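Local coordinates for protein mitochondrial association factor 1 (PDB 6BXS) that belongs to a Toxoplasma gondii protein family linked to manipulation of host mitochondria, has a macro-domain fold, and probably keeps an ancestral function of the locus, at residues P35-S40 / V45-A50. Sequence-based numbering, arbitrary orientation.
Sequences PLYDPS and VATVDA. With SO4 (sulfate ion), chain E.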
loop_
_atom_site.group_PDB
_atom_site.type_symbol
_atom_site.label_atom_id
_atom_site.label_comp_id
_atom_site.label_asym_id
_atom_site.label_seq_id
_atom_site.Cartn_x
_atom_site.Cartn_y
_atom_site.Cartn_z
ATOM N N PRO A 35 9.538 6.913 -8.010
ATOM C CA PRO A 35 9.508 5.605 -8.675
ATOM C C PRO A 35 8.973 4.514 -7.755
ATOM O O PRO A 35 9.248 4.532 -6.554
ATOM C CB PRO A 35 10.979 5.352 -9.036
ATOM C CG PRO A 35 11.620 6.698 -9.025
ATOM C CD PRO A 35 10.900 7.474 -7.968
ATOM N N LEU A 36 8.206 3.584 -8.317
ATOM C CA LEU A 36 7.642 2.482 -7.547
ATOM C C LEU A 36 8.750 1.632 -6.939
ATOM O O LEU A 36 8.692 1.267 -5.765
ATOM C CB LEU A 36 6.740 1.617 -8.430
ATOM C CG LEU A 36 5.339 2.158 -8.738
ATOM C CD1 LEU A 36 5.374 3.587 -9.246
ATOM C CD2 LEU A 36 4.657 1.256 -9.752
ATOM N N TYR A 37 9.762 1.329 -7.746
ATOM C CA TYR A 37 10.880 0.500 -7.307
ATOM C C TYR A 37 12.192 1.022 -7.876
ATOM O O TYR A 37 12.238 1.525 -8.999
ATOM C CB TYR A 37 10.671 -0.955 -7.730
ATOM C CG TYR A 37 9.500 -1.626 -7.053
ATOM C CD1 TYR A 37 8.220 -1.540 -7.587
ATOM C CD2 TYR A 37 9.672 -2.347 -5.879
ATOM C CE1 TYR A 37 7.146 -2.153 -6.970
ATOM C CE2 TYR A 37 8.604 -2.961 -5.254
ATOM C CZ TYR A 37 7.343 -2.863 -5.804
ATOM O OH TYR A 37 6.276 -3.473 -5.186
ATOM N N ASP A 38 13.257 0.898 -7.094
ATOM C CA ASP A 38 14.573 1.350 -7.521
ATOM C C ASP A 38 15.281 0.227 -8.277
ATOM O O ASP A 38 15.100 -0.945 -7.950
ATOM C CB ASP A 38 15.402 1.799 -6.317
ATOM C CG ASP A 38 14.710 2.877 -5.501
ATOM O OD1 ASP A 38 13.984 3.703 -6.093
ATOM O OD2 ASP A 38 14.889 2.897 -4.265
ATOM N N PRO A 39 16.083 0.577 -9.297
ATOM C CA PRO A 39 16.774 -0.449 -10.088
ATOM C C PRO A 39 17.880 -1.170 -9.318
ATOM O O PRO A 39 18.230 -2.298 -9.670
ATOM C CB PRO A 39 17.361 0.348 -11.258
ATOM C CG PRO A 39 17.489 1.738 -10.752
ATOM C CD PRO A 39 16.346 1.936 -9.804
ATOM N N SER A 40 18.414 -0.525 -8.285
ATOM C CA SER A 40 19.489 -1.102 -7.483
ATOM C C SER A 40 19.230 -0.886 -5.996
ATOM O O SER A 40 19.892 -0.070 -5.357
ATOM C CB SER A 40 20.838 -0.494 -7.877
ATOM O OG SER A 40 21.157 -0.801 -9.222
ATOM N N VAL A 45 12.092 -3.559 -0.545
ATOM C CA VAL A 45 11.034 -2.575 -0.351
ATOM C C VAL A 45 9.771 -2.989 -1.100
ATOM O O VAL A 45 9.806 -3.201 -2.311
ATOM C CB VAL A 45 11.470 -1.180 -0.835
ATOM C CG1 VAL A 45 10.414 -0.133 -0.481
ATOM C CG2 VAL A 45 12.817 -0.804 -0.236
ATOM N N ALA A 46 8.664 -3.106 -0.372
ATOM C CA ALA A 46 7.370 -3.408 -0.970
ATOM C C ALA A 46 6.548 -2.133 -1.097
ATOM O O ALA A 46 6.276 -1.462 -0.105
ATOM C CB ALA A 46 6.624 -4.441 -0.142
ATOM N N THR A 47 6.152 -1.801 -2.320
ATOM C CA THR A 47 5.407 -0.575 -2.569
ATOM C C THR A 47 3.903 -0.840 -2.516
ATOM O O THR A 47 3.417 -1.848 -3.034
ATOM C CB THR A 47 5.787 0.037 -3.925
ATOM O OG1 THR A 47 7.203 0.259 -3.959
ATOM C CG2 THR A 47 5.065 1.357 -4.143
ATOM N N VAL A 48 3.177 0.078 -1.883
ATOM C CA VAL A 48 1.746 -0.079 -1.653
ATOM C C VAL A 48 0.931 0.619 -2.736
ATOM O O VAL A 48 0.942 1.843 -2.847
ATOM C CB VAL A 48 1.339 0.478 -0.274
ATOM C CG1 VAL A 48 -0.182 0.482 -0.109
ATOM C CG2 VAL A 48 1.995 -0.335 0.839
ATOM N N ASP A 49 0.214 -0.174 -3.524
ATOM C CA ASP A 49 -0.639 0.355 -4.577
ATOM C C ASP A 49 -1.872 1.034 -3.993
ATOM O O ASP A 49 -2.595 0.438 -3.195
ATOM C CB ASP A 49 -1.065 -0.772 -5.520
ATOM C CG ASP A 49 -1.714 -0.261 -6.795
ATOM O OD1 ASP A 49 -1.988 0.955 -6.897
ATOM O OD2 ASP A 49 -1.960 -1.088 -7.700
ATOM N N ALA A 50 -2.115 2.279 -4.390
ATOM C CA ALA A 50 -3.363 2.948 -4.045
ATOM C C ALA A 50 -4.487 2.331 -4.871
ATOM O O ALA A 50 -4.778 2.779 -5.979
ATOM C CB ALA A 50 -3.266 4.443 -4.290
HETATM S S SO4 E . 9.150 2.462 -11.821
HETATM O O1 SO4 E . 8.522 1.529 -12.753
HETATM O O2 SO4 E . 8.144 3.397 -11.323
HETATM O O3 SO4 E . 10.207 3.207 -12.502
HETATM O O4 SO4 E . 9.727 1.718 -10.705
#
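Thr47, in a central strand of the macro-domain sheet, meets Leu36 and Tyr37 of the loop that leads into that strand. Strand 45-50 runs between strands 213-216 and 166-170 and is bonded to both through its backbone. With both edges of the strand taken, the loop lies over one face of the sheet and is joined to it by bonds that each pair a side chain with a backbone atom.

The main polar link runs from Thr47 OG1 to Leu36 O, 2.5 Å long. The donor is tilted 24° from the plane of the Leu36 carbonyl. With OG1 anti to the carbonyl carbon of its own residue (chi1 -56°), the Thr47 hydroxyl faces the loop. Tyr37 OH has its stronger hydrogen bond with Val166 O on the adjacent strand, and accepts a weak one, 3.3 Å long, from Thr47 N.

The Tyr37 ring packs with one face against Thr47, whose OG1 sits 3.6 Å above the ring plane, displaced toward the rim. Val45 O approaches the ring edge, 3.2 Å from Tyr37 CE2. Leu36 extends its side chain to Phe66 and Thr69 of helix 61-76.

A sulfate, probably from the crystallisation liquor, is held by consecutive backbone amides and also by Arg29, Thr69 and His159: Leu36 N donates to its O2, and Tyr37 N to its O4 at 3.0 Å with an N-H...O angle of 161°.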